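Local structure of methanol--corrinoid protein (Methanosarcina barkeri, 2I2X) at residues B[126-131]-B[177-182]; B[165-170]-B[201-206]. The protein carries a corrinoid prosthetic group that takes up the methyl group of methanol, with the help of MtaB, and passes it on to coenzyme M through MtaA. All coordinates share one frame; numbering follows the deposited sequence.

Interaction 1: B[126-131]-B[177-182]; sequences VVCHVA and MLTGTA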
ATOM      1  N   VAL B 126     -17.228   7.903  35.805  1.00 66.45           N
ATOM      2  CA  VAL B 126     -16.192   7.854  34.763  1.00 64.26           C
ATOM      3  C   VAL B 126     -15.903   9.268  34.247  1.00 62.65           C
ATOM      4  O   VAL B 126     -16.825  10.060  34.015  1.00 62.38           O
ATOM      5  CB  VAL B 126     -16.573   6.938  33.573  1.00 64.37           C
ATOM      6  CG1 VAL B 126     -15.392   6.767  32.643  1.00 64.34           C
ATOM      7  CG2 VAL B 126     -17.035   5.576  34.056  1.00 64.00           C
ATOM      8  N   VAL B 127     -14.615   9.582  34.113  1.00 60.52           N
ATOM      9  CA  VAL B 127     -14.157  10.800  33.450  1.00 58.24           C
ATOM     10  C   VAL B 127     -13.752  10.396  32.031  1.00 57.00           C
ATOM     11  O   VAL B 127     -13.079   9.370  31.837  1.00 56.70           O
ATOM     12  CB  VAL B 127     -12.955  11.456  34.192  1.00 58.20           C
ATOM     13  CG1 VAL B 127     -12.416  12.667  33.435  1.00 57.35           C
ATOM     14  CG2 VAL B 127     -13.357  11.869  35.577  1.00 57.78           C
ATOM     15  N   CYS B 128     -14.175  11.200  31.053  1.00 55.14           N
ATOM     16  CA  CYS B 128     -13.847  10.986  29.642  1.00 53.07           C
ATOM     17  C   CYS B 128     -13.197  12.204  29.014  1.00 51.70           C
ATOM     18  O   CYS B 128     -13.642  13.336  29.215  1.00 51.47           O
ATOM     19  CB  CYS B 128     -15.102  10.632  28.865  1.00 53.15           C
ATOM     20  SG  CYS B 128     -15.898   9.169  29.497  1.00 53.13           S
ATOM     21  N   HIS B 129     -12.141  11.968  28.245  1.00 49.92           N
ATOM     22  CA  HIS B 129     -11.476  13.051  27.538  1.00 48.37           C
ATOM     23  C   HIS B 129     -10.931  12.601  26.192  1.00 47.40           C
ATOM     24  O   HIS B 129     -10.770  11.409  25.945  1.00 47.50           O
ATOM     25  CB  HIS B 129     -10.357  13.666  28.402  1.00 48.02           C
ATOM     26  CG  HIS B 129      -9.064  12.905  28.365  1.00 47.45           C
ATOM     27  ND1 HIS B 129      -8.942  11.609  28.835  1.00 46.10           N
ATOM     28  CD2 HIS B 129      -7.835  13.264  27.922  1.00 45.13           C
ATOM     29  CE1 HIS B 129      -7.694  11.205  28.677  1.00 45.29           C
ATOM     30  NE2 HIS B 129      -7.004  12.188  28.123  1.00 44.98           N
ATOM     31  N   VAL B 130     -10.670  13.578  25.336  1.00 46.22           N
ATOM     32  CA  VAL B 130      -9.919  13.395  24.113  1.00 45.57           C
ATOM     33  C   VAL B 130      -8.520  13.954  24.377  1.00 45.52           C
ATOM     34  O   VAL B 130      -8.370  14.969  25.068  1.00 45.17           O
ATOM     35  CB  VAL B 130     -10.597  14.132  22.930  1.00 45.02           C
ATOM     36  CG1 VAL B 130      -9.811  13.960  21.661  1.00 45.19           C
ATOM     37  CG2 VAL B 130     -11.978  13.609  22.719  1.00 44.45           C
ATOM     38  N   ALA B 131      -7.504  13.272  23.849  1.00 45.44           N
ATOM     39  CA  ALA B 131      -6.095  13.672  23.995  1.00 45.62           C
ATOM     40  C   ALA B 131      -5.847  15.139  23.647  1.00 45.77           C
ATOM     41  O   ALA B 131      -6.538  15.709  22.805  1.00 45.69           O
ATOM     42  CB  ALA B 131      -5.221  12.781  23.124  1.00 45.35           C
ATOM     43  N   MET B 177     -12.935   5.067  36.791  1.00 62.51           N
ATOM     44  CA  MET B 177     -12.359   4.793  35.485  1.00 61.13           C
ATOM     45  C   MET B 177     -12.122   6.057  34.672  1.00 59.90           C
ATOM     46  O   MET B 177     -12.979   6.946  34.611  1.00 60.15           O
ATOM     47  CB  MET B 177     -13.288   3.854  34.730  1.00 61.38           C
ATOM     48  CG  MET B 177     -13.158   3.907  33.241  1.00 61.88           C
ATOM     49  SD  MET B 177     -13.384   2.259  32.619  1.00 62.93           S
ATOM     50  CE  MET B 177     -11.762   1.585  32.971  1.00 63.51           C
ATOM     51  N   LEU B 178     -10.956   6.117  34.040  1.00 57.87           N
ATOM     52  CA  LEU B 178     -10.618   7.207  33.143  1.00 55.89           C
ATOM     53  C   LEU B 178     -10.597   6.702  31.706  1.00 54.46           C
ATOM     54  O   LEU B 178      -9.890   5.735  31.415  1.00 54.54           O
ATOM     55  CB  LEU B 178      -9.244   7.756  33.519  1.00 55.77           C
ATOM     56  CG  LEU B 178      -8.694   8.918  32.707  1.00 55.32           C
ATOM     57  CD1 LEU B 178      -9.552  10.149  32.947  1.00 54.96           C
ATOM     58  CD2 LEU B 178      -7.239   9.173  33.092  1.00 54.79           C
ATOM     59  N   THR B 179     -11.366   7.335  30.814  1.00 52.69           N
ATOM     60  CA  THR B 179     -11.277   7.038  29.361  1.00 50.64           C
ATOM     61  C   THR B 179     -10.507   8.103  28.595  1.00 49.38           C
ATOM     62  O   THR B 179     -10.574   9.293  28.918  1.00 49.12           O
ATOM     63  CB  THR B 179     -12.658   6.791  28.644  1.00 50.44           C
ATOM     64  OG1 THR B 179     -13.355   8.020  28.468  1.00 50.16           O
ATOM     65  CG2 THR B 179     -13.542   5.835  29.407  1.00 50.49           C
ATOM     66  N   GLY B 180      -9.775   7.656  27.577  1.00 48.26           N
ATOM     67  CA  GLY B 180      -9.063   8.544  26.653  1.00 46.43           C
ATOM     68  C   GLY B 180      -9.225   8.122  25.201  1.00 45.32           C
ATOM     69  O   GLY B 180      -9.259   6.926  24.885  1.00 45.68           O
ATOM     70  N   THR B 181      -9.315   9.106  24.312  1.00 43.67           N
ATOM     71  CA  THR B 181      -9.523   8.861  22.903  1.00 41.82           C
ATOM     72  C   THR B 181      -8.517   9.668  22.111  1.00 41.18           C
ATOM     73  O   THR B 181      -8.511  10.901  22.184  1.00 41.29           O
ATOM     74  CB  THR B 181     -10.947   9.249  22.497  1.00 41.66           C
ATOM     75  OG1 THR B 181     -11.860   8.332  23.095  1.00 40.62           O
ATOM     76  CG2 THR B 181     -11.138   9.198  20.979  1.00 41.93           C
ATOM     77  N   ALA B 182      -7.657   8.974  21.369  1.00 39.81           N
ATOM     78  CA  ALA B 182      -6.740   9.639  20.439  1.00 38.85           C
ATOM     79  C   ALA B 182      -6.925   9.127  19.007  1.00 37.99           C
ATOM     80  O   ALA B 182      -7.206   7.955  18.803  1.00 37.81           O
ATOM     81  CB  ALA B 182      -5.320   9.491  20.894  1.00 38.37           C
TER

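Interaction 2: B[165-170]-B[201-206]; sequences EVLAAV and NGIKIP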
ATOM      1  N   GLU B 165      -5.440  19.049  33.634  1.00 69.54           N
ATOM      2  CA  GLU B 165      -6.873  19.209  33.743  1.00 69.46           C
ATOM      3  C   GLU B 165      -7.571  17.878  33.966  1.00 69.44           C
ATOM      4  O   GLU B 165      -8.661  17.828  34.548  1.00 69.31           O
ATOM      5  CB  GLU B 165      -7.366  19.808  32.443  1.00 69.31           C
ATOM      6  CG  GLU B 165      -8.350  20.905  32.616  1.00 69.77           C
ATOM      7  CD  GLU B 165      -8.697  21.542  31.301  1.00 69.56           C
ATOM      8  OE1 GLU B 165      -7.908  22.395  30.821  1.00 67.88           O
ATOM      9  OE2 GLU B 165      -9.765  21.176  30.761  1.00 69.65           O
ATOM     10  N   VAL B 166      -6.937  16.811  33.482  1.00 69.64           N
ATOM     11  CA  VAL B 166      -7.434  15.448  33.662  1.00 69.84           C
ATOM     12  C   VAL B 166      -7.193  15.083  35.116  1.00 70.15           C
ATOM     13  O   VAL B 166      -8.079  14.557  35.794  1.00 70.31           O
ATOM     14  CB  VAL B 166      -6.732  14.429  32.709  1.00 69.75           C
ATOM     15  CG1 VAL B 166      -7.346  13.044  32.842  1.00 69.19           C
ATOM     16  CG2 VAL B 166      -6.822  14.891  31.268  1.00 69.33           C
ATOM     17  N   LEU B 167      -5.984  15.395  35.580  1.00 70.36           N
ATOM     18  CA  LEU B 167      -5.594  15.275  36.979  1.00 70.46           C
ATOM     19  C   LEU B 167      -6.643  15.934  37.878  1.00 70.37           C
ATOM     20  O   LEU B 167      -7.260  15.270  38.712  1.00 70.04           O
ATOM     21  CB  LEU B 167      -4.214  15.925  37.160  1.00 70.59           C
ATOM     22  CG  LEU B 167      -3.306  15.728  38.379  1.00 70.72           C
ATOM     23  CD1 LEU B 167      -3.410  16.939  39.297  1.00 71.80           C
ATOM     24  CD2 LEU B 167      -3.560  14.406  39.123  1.00 70.86           C
ATOM     25  N   ALA B 168      -6.862  17.230  37.658  1.00 70.43           N
ATOM     26  CA  ALA B 168      -7.816  18.022  38.426  1.00 70.71           C
ATOM     27  C   ALA B 168      -9.219  17.418  38.443  1.00 71.07           C
ATOM     28  O   ALA B 168      -9.880  17.420  39.478  1.00 71.27           O
ATOM     29  CB  ALA B 168      -7.854  19.457  37.915  1.00 70.54           C
ATOM     30  N   ALA B 169      -9.680  16.897  37.310  1.00 71.32           N
ATOM     31  CA  ALA B 169     -11.003  16.287  37.280  1.00 71.54           C
ATOM     32  C   ALA B 169     -11.018  14.951  38.028  1.00 71.64           C
ATOM     33  O   ALA B 169     -11.927  14.685  38.813  1.00 71.69           O
ATOM     34  CB  ALA B 169     -11.496  16.129  35.860  1.00 71.53           C
ATOM     35  N   VAL B 170      -9.997  14.129  37.804  1.00 71.72           N
ATOM     36  CA  VAL B 170      -9.891  12.829  38.468  1.00 71.95           C
ATOM     37  C   VAL B 170      -9.798  12.996  39.992  1.00 72.19           C
ATOM     38  O   VAL B 170     -10.333  12.183  40.752  1.00 72.19           O
ATOM     39  CB  VAL B 170      -8.686  12.005  37.934  1.00 72.06           C
ATOM     40  CG1 VAL B 170      -8.626  10.628  38.593  1.00 71.98           C
ATOM     41  CG2 VAL B 170      -8.773  11.847  36.420  1.00 71.88           C
ATOM     42  N   ASN B 201       1.381  11.528  40.685  1.00 81.48           N
ATOM     43  CA  ASN B 201       0.475  12.089  41.663  1.00 81.28           C
ATOM     44  C   ASN B 201      -0.218  10.982  42.452  1.00 81.06           C
ATOM     45  O   ASN B 201      -1.213  11.222  43.146  1.00 81.20           O
ATOM     46  CB  ASN B 201      -0.540  12.999  40.984  1.00 81.37           C
ATOM     47  CG  ASN B 201      -0.635  14.347  41.656  1.00 81.94           C
ATOM     48  OD1 ASN B 201       0.344  15.093  41.715  1.00 82.30           O
ATOM     49  ND2 ASN B 201      -1.816  14.673  42.166  1.00 82.40           N
ATOM     50  N   GLY B 202       0.319   9.767  42.323  1.00 80.57           N
ATOM     51  CA  GLY B 202      -0.093   8.610  43.116  1.00 79.99           C
ATOM     52  C   GLY B 202      -1.522   8.143  42.937  1.00 79.56           C
ATOM     53  O   GLY B 202      -2.208   7.847  43.911  1.00 79.47           O
ATOM     54  N   ILE B 203      -1.980   8.072  41.692  1.00 79.24           N
ATOM     55  CA  ILE B 203      -3.321   7.561  41.422  1.00 78.77           C
ATOM     56  C   ILE B 203      -3.227   6.252  40.633  1.00 78.22           C
ATOM     57  O   ILE B 203      -2.338   6.092  39.790  1.00 78.02           O
ATOM     58  CB  ILE B 203      -4.240   8.626  40.763  1.00 78.79           C
ATOM     59  CG1 ILE B 203      -4.047   9.986  41.464  1.00 78.87           C
ATOM     60  CG2 ILE B 203      -5.705   8.173  40.842  1.00 79.00           C
ATOM     61  CD1 ILE B 203      -4.712  11.186  40.799  1.00 78.62           C
ATOM     62  N   LYS B 204      -4.128   5.319  40.940  1.00 77.57           N
ATOM     63  CA  LYS B 204      -4.039   3.955  40.412  1.00 77.07           C
ATOM     64  C   LYS B 204      -5.391   3.410  39.900  1.00 76.28           C
ATOM     65  O   LYS B 204      -5.705   2.219  40.049  1.00 76.55           O
ATOM     66  CB  LYS B 204      -3.378   3.011  41.447  1.00 77.24           C
ATOM     67  CG  LYS B 204      -2.547   1.863  40.827  1.00 77.98           C
ATOM     68  CD  LYS B 204      -3.314   0.527  40.783  1.00 78.75           C
ATOM     69  CE  LYS B 204      -3.285  -0.138  39.389  1.00 79.05           C
ATOM     70  NZ  LYS B 204      -1.985  -0.758  38.990  1.00 77.78           N
ATOM     71  N   ILE B 205      -6.188   4.285  39.292  1.00 75.04           N
ATOM     72  CA  ILE B 205      -7.406   3.847  38.605  1.00 73.64           C
ATOM     73  C   ILE B 205      -7.071   3.406  37.171  1.00 72.38           C
ATOM     74  O   ILE B 205      -6.086   3.883  36.588  1.00 72.28           O
ATOM     75  CB  ILE B 205      -8.541   4.922  38.637  1.00 73.82           C
ATOM     76  CG1 ILE B 205      -8.204   6.123  37.740  1.00 73.45           C
ATOM     77  CG2 ILE B 205      -8.870   5.331  40.105  1.00 74.04           C
ATOM     78  CD1 ILE B 205      -9.389   7.039  37.453  1.00 73.56           C
ATOM     79  N   PRO B 206      -7.866   2.476  36.604  1.00 71.07           N
ATOM     80  CA  PRO B 206      -7.571   2.063  35.230  1.00 69.90           C
ATOM     81  C   PRO B 206      -7.825   3.200  34.244  1.00 68.66           C
ATOM     82  O   PRO B 206      -8.748   4.003  34.425  1.00 68.37           O
ATOM     83  CB  PRO B 206      -8.549   0.907  34.981  1.00 69.94           C
ATOM     84  CG  PRO B 206      -9.091   0.545  36.314  1.00 70.45           C
ATOM     85  CD  PRO B 206      -9.037   1.769  37.150  1.00 70.87           C
TER

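Interaction 1: B[126-131]-B[177-182]
Strands 126-130 and 177-181 run parallel, their axes 4.8 Å apart at closest approach, and a ladder of backbone hydrogen bonds joins them. Thr179 N gives the straightest of these, 2.8 Å to Val127 O at 174° and nearly along the carbonyl axis, whereas Thr181 N to His129 O is weak. Thr179 O is gripped twice by one residue: His129 N lies above its carbonyl plane, and His129 ND1 comes in the plane, on a lone pair, at 2.8 Å. With CG between backbone N and carbonyl carbon (chi1 82°), the imidazole swings across to the neighbouring strand, and the bond to ND1 would fix its rotation. Gly180 suits the place beside it, since a CB there would crowd His129 CE1. An alanine in place of His129 would lose the second bond to Thr179 O and would probably loosen the packing beside Gly180. These are adjacent inner strands of the five-stranded parallel sheet in the Rossmann-like B12-binding domain. Apolar pairs add to this on both faces. On the face of Val126, Cys128 and Thr179, Val126 CG1 lies 3.7 Å from Met177 CG, the two side chains pointing the same way, and helix 138-149 packs over it. On the other face Val127 CG1 meets Leu178 CD1 at 3.8 Å; beta-branched valine suits an extended strand here. At the C-terminal end Thr181 OG1 hydrogen-bonds N3B of the bound corrinoid.

Interaction 2: B[165-170]-B[201-206]
Leu167 leaves helix 164-173 so that the end of its side chain comes nearer to segment 201-206 than its first bond suggests, with CG anti to the backbone N (chi1 -165°) and chi2 at -101°. CB and CG act as a stem, and the two methyls do the touching. CD1 reaches only the amide nitrogen of the Asn201 side chain, ND2, at 4.0 Å. CD2 does more: it lies 3.5 Å from Asn201 ND2 and also touches Asn201 CB. The leucine and asparagine side chains cross at about a right angle, and the amide nitrogen lies against a methyl in plain van der Waals contact. Ile203 meets the leucine obliquely, its long branch taking CD1 to within 3.8 Å of Leu167 CD2.

One turn further along the helix Val170 points toward the loop. Its CG1, anti to the backbone N, meets Ile205 CD1 tip to tip at 3.8 Å and touches Ile203 CG2 more loosely. Branched aliphatic residues suit this seam, whose two segments share no hydrogen bond, while the exposed Asn201 suits its solvent-facing border. Gly202, with positive phi, is the C-prime residue of the Schellman motif ending helix 190-199, a backbone shape that glycine adopts readily; beyond it the chain turns Ile203 toward helix 164-173. Leu167 also rests on Met197 and Leu198 of helix 190-199, while Val170 and Ile205 both pack on Leu178, so the contact joins two neighbouring helices and strand 177-181 just before the chain enters strand 207-210.

How the interactions relate
Interactions 1 and 2 meet directly, their centres about 11 Å apart, in one B12-binding domain. Leu178 N probably hydrogen-bonds Pro206 O at 3.1 Å, linking strand 177-181 to the residue that leads into strand 207-210. On the sheet face carrying His129 and Leu178, Val166 of helix 164-173 packs against both: its CG1 is 3.6 Å from Leu178 CD1 and its CG2 is 3.9 Å from His129 CD2. They stand at different distances from the corrinoid. Interaction 1 supplies Thr179, Gly180 and Thr181 to its pocket, and Val130's side chain is about 5 Å from that of His136, cobalt's axial ligand; interaction 2's Ile205 side chain remains about 11 Å from the cofactor (nearest atoms).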